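Local coordinates for 3-oxoacyl-[acyl-carrier-protein] reductase (Sinorhizobium meliloti, PDB 3U9L) that probably reduces 3-oxoacyl groups carried on acyl carrier protein with NADPH, as a member of the short-chain dehydrogenase/reductase family, at residues L20-L25 and V32-R37; E184-V189 and V249-T254. All coordinates share one frame; numbering follows the deposited sequence.

Contact 1 of 2, residues L20-L25 and V32-R37; sequences LTAEAL and VYASMR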
# COMPACT_ATOMS: atom_id res chain seq x y z
N LEU A 20 24.95 1.88 -6.57
CA LEU A 20 25.99 1.87 -5.57
C LEU A 20 25.95 0.54 -4.82
O LEU A 20 26.98 -0.02 -4.36
CB LEU A 20 25.75 3.01 -4.59
CG LEU A 20 25.90 4.42 -5.19
CD1 LEU A 20 25.81 5.53 -4.11
CD2 LEU A 20 27.22 4.53 -5.94
N THR A 21 24.76 0.01 -4.66
CA THR A 21 24.68 -1.29 -3.97
C THR A 21 25.32 -2.41 -4.77
O THR A 21 26.03 -3.26 -4.20
CB THR A 21 23.23 -1.63 -3.57
OG1 THR A 21 22.80 -0.64 -2.63
CG2 THR A 21 23.16 -2.98 -2.88
N ALA A 22 25.06 -2.46 -6.08
CA ALA A 22 25.66 -3.47 -6.95
C ALA A 22 27.20 -3.35 -6.91
O ALA A 22 27.90 -4.33 -6.72
CB ALA A 22 25.15 -3.32 -8.36
N GLU A 23 27.71 -2.11 -6.98
CA GLU A 23 29.16 -1.91 -6.92
C GLU A 23 29.74 -2.32 -5.56
O GLU A 23 30.77 -3.00 -5.49
CB GLU A 23 29.52 -0.45 -7.27
CG GLU A 23 29.00 -0.08 -8.64
CD GLU A 23 29.28 1.39 -9.06
OE1 GLU A 23 29.51 2.25 -8.17
OE2 GLU A 23 29.24 1.67 -10.30
N ALA A 24 29.11 -1.91 -4.47
CA ALA A 24 29.64 -2.32 -3.15
C ALA A 24 29.61 -3.83 -2.92
O ALA A 24 30.54 -4.41 -2.34
CB ALA A 24 28.89 -1.57 -2.01
N LEU A 25 28.55 -4.48 -3.38
CA LEU A 25 28.46 -5.93 -3.22
C LEU A 25 29.53 -6.62 -4.06
O LEU A 25 30.11 -7.61 -3.65
CB LEU A 25 27.09 -6.47 -3.58
CG LEU A 25 26.03 -6.17 -2.50
CD1 LEU A 25 24.62 -6.39 -3.10
CD2 LEU A 25 26.27 -7.05 -1.24
N VAL A 32 27.63 -10.28 -8.86
CA VAL A 32 26.51 -9.35 -8.85
C VAL A 32 25.92 -9.11 -10.24
O VAL A 32 26.61 -8.63 -11.15
CB VAL A 32 26.84 -7.99 -8.18
CG1 VAL A 32 25.61 -7.12 -8.12
CG2 VAL A 32 27.42 -8.20 -6.78
N TYR A 33 24.64 -9.45 -10.42
CA TYR A 33 23.95 -9.07 -11.64
C TYR A 33 23.21 -7.78 -11.45
O TYR A 33 22.20 -7.74 -10.74
CB TYR A 33 23.00 -10.16 -12.06
CG TYR A 33 23.73 -11.33 -12.62
CD1 TYR A 33 24.00 -12.45 -11.82
CD2 TYR A 33 24.15 -11.34 -13.93
CE1 TYR A 33 24.64 -13.51 -12.30
CE2 TYR A 33 24.79 -12.43 -14.44
CZ TYR A 33 25.04 -13.50 -13.63
OH TYR A 33 25.71 -14.59 -14.13
N ALA A 34 23.72 -6.71 -12.05
CA ALA A 34 23.06 -5.44 -11.92
C ALA A 34 22.13 -5.26 -13.12
O ALA A 34 22.58 -4.90 -14.22
CB ALA A 34 24.09 -4.29 -11.83
N SER A 35 20.83 -5.46 -12.92
CA SER A 35 19.92 -5.49 -14.05
C SER A 35 19.16 -4.17 -14.22
O SER A 35 19.01 -3.39 -13.28
CB SER A 35 18.91 -6.65 -13.90
OG SER A 35 17.86 -6.23 -13.04
N MSE A 36 18.68 -3.94 -15.44
CA MSE A 36 17.96 -2.69 -15.79
C MSE A 36 17.31 -2.81 -17.17
O MSE A 36 17.63 -3.69 -17.92
CB MSE A 36 18.93 -1.50 -15.78
CG MSE A 36 19.95 -1.53 -16.92
SE MSE A 36 21.64 -0.51 -16.50
CE MSE A 36 22.40 -1.72 -15.12
N ARG A 37 16.38 -1.92 -17.47
CA ARG A 37 15.65 -1.91 -18.74
C ARG A 37 16.47 -1.24 -19.86
O ARG A 37 17.31 -0.39 -19.61
CB ARG A 37 14.35 -1.12 -18.57
CG ARG A 37 13.99 -0.78 -17.08
CD ARG A 37 14.83 0.40 -16.40
NE ARG A 37 15.75 0.06 -15.27
CZ ARG A 37 16.23 1.01 -14.47
NH1 ARG A 37 17.09 0.76 -13.50
NH2 ARG A 37 15.84 2.26 -14.68
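A22 and V32 make the centre of this helix-on-strand contact. The CG1 methyl of V32 lies against the backbone of the helix as much as against a side chain, 3.8 Å from A22 CA and equally far from A22 CB. The other branch, CG2, reaches further along the helix and meets L25 CB at 3.7 Å. V32 thus straddles one turn, with a methyl on each of two residues three apart. Its first torsion explains the split: with CG1 anti to the backbone N (chi1 -175°), CG2 falls beside that nitrogen and faces L25. Two residues on, at the next inward-facing position, the A22 methyl points at the flank of the A34 methyl, CB to CB at 3.8 Å. With only methyls between them the two backbones come close, A22 CA and A34 CA being 5.9 Å apart.

The contact is wholly apolar and buried. Behind the first shell, I10 of strand 7-10 touches both A22 and V32, L25 rests on I8, and L61 of strand 61-65 packs on A22 and V32 as well. Backbone hydrogen bonds tie Y33 to I8 and I10 and join V32 and A34 to R62, which fixes the strand between its two neighbours. The side chain of Y33 leaves from the other face of the sheet, where its OH is bonded to D85.

Helix and strand run nearly antiparallel, at 166° with axes 8.5 Å apart, as expected for the returning half of the first beta-alpha-beta unit of a Rossmann fold, formed by strand 7-10, helix 16-27 and strand 31-36.

Contact 2 of 2, residues E184-V189 and V249-T254; sequences ETSIIV and VRVVGT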
# COMPACT_ATOMS: atom_id res chain seq x y z
N GLU A 184 15.19 -16.38 3.75
CA GLU A 184 15.32 -15.30 4.70
C GLU A 184 14.87 -13.99 4.04
O GLU A 184 14.92 -13.86 2.82
CB GLU A 184 16.78 -15.19 5.12
CG GLU A 184 16.96 -14.61 6.53
CD GLU A 184 18.37 -14.88 7.11
OE1 GLU A 184 19.11 -15.69 6.46
OE2 GLU A 184 18.69 -14.29 8.22
N THR A 185 14.50 -13.01 4.86
CA THR A 185 14.08 -11.70 4.37
C THR A 185 14.74 -10.61 5.19
O THR A 185 14.82 -10.69 6.44
CB THR A 185 12.58 -11.49 4.54
OG1 THR A 185 11.87 -12.40 3.69
CG2 THR A 185 12.18 -10.06 4.14
N SER A 186 15.18 -9.56 4.51
CA SER A 186 15.64 -8.39 5.19
C SER A 186 15.12 -7.16 4.41
O SER A 186 15.16 -7.14 3.16
CB SER A 186 17.18 -8.45 5.34
OG SER A 186 17.62 -7.24 5.96
N ILE A 187 14.59 -6.16 5.12
CA ILE A 187 13.98 -5.03 4.49
C ILE A 187 14.79 -3.77 4.85
O ILE A 187 15.02 -3.47 6.02
CB ILE A 187 12.52 -4.80 4.93
CG1 ILE A 187 11.66 -6.06 4.64
CG2 ILE A 187 11.98 -3.54 4.22
CD1 ILE A 187 10.18 -6.09 5.12
N ILE A 188 15.24 -3.07 3.84
CA ILE A 188 15.99 -1.85 4.04
C ILE A 188 15.00 -0.70 3.97
O ILE A 188 14.18 -0.60 3.04
CB ILE A 188 17.08 -1.69 2.94
CG1 ILE A 188 17.90 -3.00 2.72
CG2 ILE A 188 17.93 -0.47 3.21
CD1 ILE A 188 18.56 -3.63 3.98
N VAL A 189 15.09 0.15 4.97
CA VAL A 189 14.22 1.29 5.12
C VAL A 189 15.00 2.64 5.01
O VAL A 189 15.42 3.22 6.00
CB VAL A 189 13.36 1.16 6.40
CG1 VAL A 189 12.33 2.26 6.45
CG2 VAL A 189 12.65 -0.21 6.40
N VAL A 249 25.62 -4.41 2.14
CA VAL A 249 26.80 -5.26 2.18
C VAL A 249 26.88 -5.92 3.55
O VAL A 249 27.11 -7.12 3.62
CB VAL A 249 28.08 -4.43 1.93
CG1 VAL A 249 29.34 -5.24 2.26
CG2 VAL A 249 28.08 -3.85 0.48
N ARG A 250 26.65 -5.16 4.62
CA ARG A 250 26.61 -5.74 5.99
C ARG A 250 25.52 -6.78 6.20
O ARG A 250 25.76 -7.80 6.83
CB ARG A 250 26.48 -4.67 7.09
CG ARG A 250 27.79 -4.02 7.43
CD ARG A 250 27.68 -3.02 8.65
NE ARG A 250 26.65 -2.00 8.40
CZ ARG A 250 26.87 -0.75 8.03
NH1 ARG A 250 28.14 -0.30 7.87
NH2 ARG A 250 25.83 0.05 7.80
N VAL A 251 24.31 -6.53 5.70
CA VAL A 251 23.29 -7.60 5.77
C VAL A 251 23.73 -8.88 5.07
O VAL A 251 23.64 -10.00 5.61
CB VAL A 251 21.96 -7.11 5.17
CG1 VAL A 251 20.96 -8.25 5.00
CG2 VAL A 251 21.37 -5.98 6.05
N VAL A 252 24.16 -8.73 3.82
CA VAL A 252 24.60 -9.88 3.04
C VAL A 252 25.78 -10.59 3.74
O VAL A 252 25.83 -11.79 3.77
CB VAL A 252 24.97 -9.49 1.60
CG1 VAL A 252 25.69 -10.63 0.94
CG2 VAL A 252 23.71 -9.15 0.83
N GLY A 253 26.67 -9.83 4.37
CA GLY A 253 27.79 -10.44 5.06
C GLY A 253 27.50 -11.00 6.45
O GLY A 253 28.41 -11.54 7.08
N THR A 254 26.26 -10.88 6.95
CA THR A 254 25.89 -11.43 8.25
C THR A 254 25.57 -12.90 8.08
O THR A 254 25.04 -13.28 7.04
CB THR A 254 24.66 -10.71 8.81
OG1 THR A 254 25.02 -9.36 9.04
CG2 THR A 254 24.22 -11.32 10.14
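S186 and I188, alternate residues on one face of the strand, both turn toward V251 in the last turn of helix 242-252. The van der Waals part of the contact is small, burying 97 Å² in all. V251 CG1 sits over the serine, 3.6 Å from S186 OG and 3.8 Å from S186 CB. V251 CG2 lies between the two strand residues, 4.0 Å from S186 OG and 4.2 Å from I188 CD1, both loose touches. With CG1 anti to the backbone N of V251 (chi1 170°) and CG2 beside that nitrogen, both methyls face the strand.

Polar interactions lie around this patch. The hydroxyl of S186 meets V251 only as a neighbour; its hydrogen bond is to P260 O, so this buried polar atom has a partner despite the methyl beside it. Just beyond V252, T254 OG1 donates to R250 O over 2.8 Å, approaching 29° off the carbonyl plane, and G253 N bonds to V249 O at 2.8 Å. R259 gathers the two segments: it bonds to the carbonyl oxygens of V251 and V252 and forms a salt bridge with E184, whose carboxylate also accepts from G257 N.

Strand 183-190 is hydrogen-bonded to strand 139-144 through E184 and S186. Helix 242-252 covers one sheet face, V251 also touching V263 and V252 reaching I142, while helix 158-179 packs against I187 on the opposite face.

Overall arrangement
Contact 1 and contact 2 lie on the same parallel seven-stranded sheet, their centres about 15 Å apart, with strands 7-10, 90-93 and 139-144 between strands 31-36 and 183-190. They follow one another along the chain, yet their helices pack directly together: A24 CB meets V249 CG2 at 3.5 Å, and L25 CD2 lies 3.9 Å from V252 CG2. T21 extends this interface onto A245 and I248. Helices 16-27 and 242-252 are therefore neighbours on one face of the sheet, and the two contacts anchor this pair to strands on both sides of its middle. Both belong to the buried core of the Rossmann-type fold.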